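Local coordinates for protein pseudoalteromonas arctica PAMC 21717 (Pseudoalteromonas arctica, PDB 5YL7) that probably hydrolyses peptide bonds as a cold-active, calcium-binding serine protease of the subtilase family, at residues 67-71 with 72-76; 181-184 with 185-189. All coordinates share one frame; numbering follows the deposited sequence.

Contact 1: residues 67-71 with 72-76; sequences ANDGG and GRDSD. With CA (calcium ion), chain D; CA (calcium ion), chain E.
The Asp69 carboxylate meets that of Asp74 over a pair of calcium ions, the two OD2 atoms only 2.9 Å apart because each bridges both metals. Asp69 is bidentate to the calcium of chain D through OD1 and OD2, and its OD2 also reaches the calcium of chain E at 2.3 Å. Asp74 reverses the pattern: OD1 and OD2 both hold the chain E calcium, while OD2 alone extends to the chain D calcium at 2.4 Å. Each aspartate has CG set between its backbone N and carbonyl carbon (chi1 68° in Asp69, 69° in Asp74), which turns both carboxylates in toward the metals. The shared negative charge probably offsets the mutual repulsion of the ions. Gly71 O and Gly72 O bind the chain D calcium, with Gly72 O at 2.3 Å, and Asp76 O binds the chain E calcium. Two waters fill the remaining places on the chain D ion; on the chain E ion two waters and Asp59, from strand 58-59, do so. Gly70 has a positive phi at which a beta carbon would collide with Asp69 O, which suits a glycine. An Asx turn fixes the far end: Asp76 N donates to Asp74 OD1 at 2.8 Å, meeting it on the anti side and 28° out of the carboxylate plane. The Arg73 guanidinium takes no part in the metal site: NE donates to Met60 O and NH2 forms salt bridges with Asp142 and Asp145. A short loop wrapped round two carboxylate-bridged ions is a binuclear calcium site, here on the surface of a subtilase.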
loop_
_atom_site.group_PDB
_atom_site.type_symbol
_atom_site.label_atom_id
_atom_site.label_comp_id
_atom_site.label_asym_id
_atom_site.label_seq_id
_atom_site.Cartn_x
_atom_site.Cartn_y
_atom_site.Cartn_z
ATOM N N ALA A 67 -19.297 -2.247 -7.021
ATOM C CA ALA A 67 -19.333 -1.467 -5.803
ATOM C C ALA A 67 -19.919 -2.277 -4.647
ATOM O O ALA A 67 -19.455 -2.162 -3.509
ATOM C CB ALA A 67 -20.188 -0.242 -5.974
ATOM N N ASN A 68 -20.998 -3.042 -4.850
ATOM C CA ASN A 68 -21.541 -3.934 -3.871
ATOM C C ASN A 68 -21.934 -3.158 -2.654
ATOM O O ASN A 68 -21.851 -3.721 -1.544
ATOM C CB ASN A 68 -20.550 -5.060 -3.513
ATOM C CG ASN A 68 -21.139 -6.150 -2.655
ATOM O OD1 ASN A 68 -22.325 -6.501 -2.810
ATOM N ND2 ASN A 68 -20.390 -6.676 -1.709
ATOM N N ASP A 69 -22.452 -1.952 -2.773
ATOM C CA ASP A 69 -22.858 -1.121 -1.641
ATOM C C ASP A 69 -24.142 -0.337 -1.909
ATOM O O ASP A 69 -24.489 0.503 -1.120
ATOM C CB ASP A 69 -21.709 -0.172 -1.251
ATOM C CG ASP A 69 -21.414 0.867 -2.266
ATOM O OD1 ASP A 69 -22.086 0.882 -3.341
ATOM O OD2 ASP A 69 -20.562 1.792 -1.984
ATOM N N GLY A 70 -24.814 -0.657 -2.994
ATOM C CA GLY A 70 -26.147 -0.088 -3.243
ATOM C C GLY A 70 -26.136 1.075 -4.171
ATOM O O GLY A 70 -27.257 1.543 -4.574
ATOM N N GLY A 71 -25.025 1.598 -4.681
ATOM C CA GLY A 71 -25.000 2.734 -5.553
ATOM C C GLY A 71 -23.637 2.993 -6.071
ATOM O O GLY A 71 -22.630 2.290 -5.785
ATOM N N GLY A 72 -23.565 3.992 -6.907
ATOM C CA GLY A 72 -22.320 4.488 -7.510
ATOM C C GLY A 72 -21.453 5.240 -6.594
ATOM O O GLY A 72 -21.385 4.965 -5.375
ATOM N N ARG A 73 -20.747 6.224 -7.078
ATOM C CA ARG A 73 -19.775 6.940 -6.270
ATOM C C ARG A 73 -20.394 7.480 -5.035
ATOM O O ARG A 73 -21.502 8.032 -5.055
ATOM C CB ARG A 73 -18.970 7.966 -7.119
ATOM C CG ARG A 73 -18.169 7.299 -8.218
ATOM C CD ARG A 73 -17.283 8.369 -8.912
ATOM N NE ARG A 73 -16.354 7.721 -9.806
ATOM C CZ ARG A 73 -15.537 8.368 -10.653
ATOM N NH1 ARG A 73 -15.580 9.684 -10.708
ATOM N NH2 ARG A 73 -14.689 7.660 -11.298
ATOM N N ASP A 74 -19.669 7.467 -3.935
ATOM C CA ASP A 74 -20.219 7.896 -2.674
ATOM C C ASP A 74 -19.164 8.209 -1.667
ATOM O O ASP A 74 -17.987 7.790 -1.850
ATOM C CB ASP A 74 -21.170 6.846 -2.089
ATOM C CG ASP A 74 -20.454 5.575 -1.633
ATOM O OD1 ASP A 74 -20.036 5.569 -0.435
ATOM O OD2 ASP A 74 -20.293 4.619 -2.378
ATOM N N SER A 75 -19.454 8.849 -0.567
ATOM C CA SER A 75 -18.463 9.309 0.375
ATOM C C SER A 75 -17.980 8.235 1.383
ATOM O O SER A 75 -17.070 8.567 2.112
ATOM C CB SER A 75 -18.864 10.587 1.116
ATOM O OG SER A 75 -19.918 10.246 1.955
ATOM N N ASP A 76 -18.566 7.048 1.370
ATOM C CA ASP A 76 -18.179 6.028 2.390
ATOM C C ASP A 76 -17.286 5.007 1.702
ATOM O O ASP A 76 -17.710 4.177 0.923
ATOM C CB ASP A 76 -19.457 5.403 2.917
ATOM C CG ASP A 76 -19.199 4.460 4.000
ATOM O OD1 ASP A 76 -18.045 4.114 4.314
ATOM O OD2 ASP A 76 -20.158 4.059 4.733
HETATM CA CA CA D . -21.269 3.136 -3.951
HETATM CA CA CA E . -19.340 3.153 -0.532
HETATM O O HOH W 1 -19.220 2.801 -5.053
HETATM O O HOH W 2 -23.304 3.927 -3.109
HETATM O O HOH W 3 -21.329 3.097 0.736
HETATM O O HOH W 4 -18.827 1.277 0.793
#

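Contact 2: residues 181-184 with 185-189; sequences TTQN and AINTA
Gln183 has CG anti to its backbone nitrogen (chi1 -174°) and then bends at chi2 (66°), which swings its amide forward to Asn187, whose own CG lies beside the backbone N. The pair stands one turn apart on helix 180-191, the helix between parallel strands 167-170 and 195-199 in a beta-alpha-beta crossover of the subtilase core. Gln183 NE2 donates to Asn187 OD1 at 3.0 Å, arriving well above the carbonyl plane, with the two amide planes 32° apart. The other end of the amide, OE1, accepts from Asn216 N, tying the helix to the loop that carries Cys215. Replacing Gln183 by an alanine would probably leave Asn187 OD1 and Asn216 N without this mate and let the Asn187 amide turn. Beneath the amides, the backbone keeps regular i to i+4 bonds, among them Asn187 N to Gln183 O at 2.8 Å. Beside them Thr182 turns its methyl CG2 to Ile186 CD1 at 3.9 Å, while CG1 of Ile186 lies 3.4 Å from Thr182 O. Cys215 touches Thr182, Gln183 and Ile186, and Ala185 packs on Ala144 and Ile148 of helix 140-150. Waters bridge the more exposed side: one donates to Asn184 OD1 and accepts from Asn187 ND2 at 2.8 Å, joining side chains three residues apart. A second donates to Asn184 O at 2.9 Å and also bonds Thr188 OG1 at 2.6 Å, adding a water to a carbonyl that already accepts from Thr188 N.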
loop_
_atom_site.group_PDB
_atom_site.type_symbol
_atom_site.label_atom_id
_atom_site.label_comp_id
_atom_site.label_asym_id
_atom_site.label_seq_id
_atom_site.Cartn_x
_atom_site.Cartn_y
_atom_site.Cartn_z
ATOM N N THR A 181 -4.950 7.585 -19.501
ATOM C CA THR A 181 -5.833 8.050 -18.429
ATOM C C THR A 181 -5.022 7.924 -17.102
ATOM O O THR A 181 -5.079 8.814 -16.285
ATOM C CB THR A 181 -7.055 7.142 -18.375
ATOM O OG1 THR A 181 -7.769 7.302 -19.626
ATOM C CG2 THR A 181 -8.023 7.479 -17.244
ATOM N N THR A 182 -4.348 6.798 -16.894
ATOM C CA THR A 182 -3.602 6.601 -15.672
ATOM C C THR A 182 -2.399 7.563 -15.589
ATOM O O THR A 182 -2.187 8.164 -14.546
ATOM C CB THR A 182 -3.145 5.166 -15.533
ATOM O OG1 THR A 182 -4.319 4.317 -15.699
ATOM C CG2 THR A 182 -2.494 4.903 -14.222
ATOM N N GLN A 183 -1.610 7.680 -16.642
ATOM C CA GLN A 183 -0.456 8.561 -16.611
ATOM C C GLN A 183 -0.897 9.988 -16.392
ATOM O O GLN A 183 -0.242 10.714 -15.645
ATOM C CB GLN A 183 0.340 8.432 -17.906
ATOM C CG GLN A 183 1.638 9.207 -17.882
ATOM C CD GLN A 183 2.614 8.632 -16.871
ATOM O OE1 GLN A 183 3.114 7.463 -17.064
ATOM N NE2 GLN A 183 2.944 9.337 -15.818
ATOM N N ASN A 184 -1.977 10.403 -16.996
ATOM C CA ASN A 184 -2.500 11.772 -16.769
ATOM C C ASN A 184 -2.789 12.042 -15.307
ATOM O O ASN A 184 -2.485 13.080 -14.726
ATOM C CB ASN A 184 -3.762 12.045 -17.621
ATOM C CG ASN A 184 -3.518 12.250 -19.083
ATOM O OD1 ASN A 184 -2.424 12.538 -19.509
ATOM N ND2 ASN A 184 -4.567 12.051 -19.837
ATOM N N ALA A 185 -3.439 11.038 -14.688
ATOM C CA ALA A 185 -3.766 11.153 -13.248
ATOM C C ALA A 185 -2.514 11.247 -12.354
ATOM O O ALA A 185 -2.427 12.062 -11.439
ATOM C CB ALA A 185 -4.681 10.020 -12.863
ATOM N N ILE A 186 -1.538 10.352 -12.636
ATOM C CA ILE A 186 -0.275 10.372 -11.962
ATOM C C ILE A 186 0.424 11.725 -12.107
ATOM O O ILE A 186 0.976 12.248 -11.150
ATOM C CB ILE A 186 0.591 9.218 -12.414
ATOM C CG1 ILE A 186 -0.055 7.907 -11.931
ATOM C CG2 ILE A 186 2.047 9.329 -11.981
ATOM C CD1 ILE A 186 0.594 6.698 -12.573
ATOM N N ASN A 187 0.424 12.260 -13.357
ATOM C CA ASN A 187 1.060 13.556 -13.563
ATOM C C ASN A 187 0.385 14.645 -12.712
ATOM O O ASN A 187 1.097 15.461 -12.179
ATOM C CB ASN A 187 1.003 13.904 -15.036
ATOM C CG ASN A 187 1.843 13.045 -15.967
ATOM O OD1 ASN A 187 2.715 12.310 -15.516
ATOM N ND2 ASN A 187 1.559 13.148 -17.279
ATOM N N THR A 188 -0.904 14.622 -12.659
ATOM C CA THR A 188 -1.675 15.527 -11.827
ATOM C C THR A 188 -1.280 15.366 -10.341
ATOM O O THR A 188 -0.954 16.341 -9.626
ATOM C CB THR A 188 -3.165 15.353 -11.961
ATOM O OG1 THR A 188 -3.522 15.830 -13.289
ATOM C CG2 THR A 188 -3.980 16.081 -10.953
ATOM N N ALA A 189 -1.268 14.112 -9.853
ATOM C CA ALA A 189 -0.905 13.914 -8.423
ATOM C C ALA A 189 0.492 14.438 -8.121
ATOM O O ALA A 189 0.733 15.159 -7.123
ATOM C CB ALA A 189 -0.991 12.430 -8.103
HETATM O O HOH W 5 -0.716 14.334 -18.350
HETATM O O HOH W 6 -2.885 15.754 -15.774
#

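How the contacts relate
From the N terminus, the chain passes edge strand 58-59 and enters contact 1 at the end of helix 64-67, where the calcium loop closes; the chain then runs through helix 100-109, strand 126-131, helix 140-150 and strand 167-170 to contact 2 on helix 180-191, and on to strand 195-199. The contacts lie in series, neither nested nor crossing. The centres of contact 1 and contact 2 are about 24 Å apart, and the two do not touch. Helix 140-150 links them indirectly: the Arg73 side chain reaches it from the calcium loop, and Thr181 and Thr182 touch its Ala144 and Thr140 from contact 2. Contact 1 thus belongs to a surface loop near the sheet edge, contact 2 to a crossover helix flanking the parallel sheet.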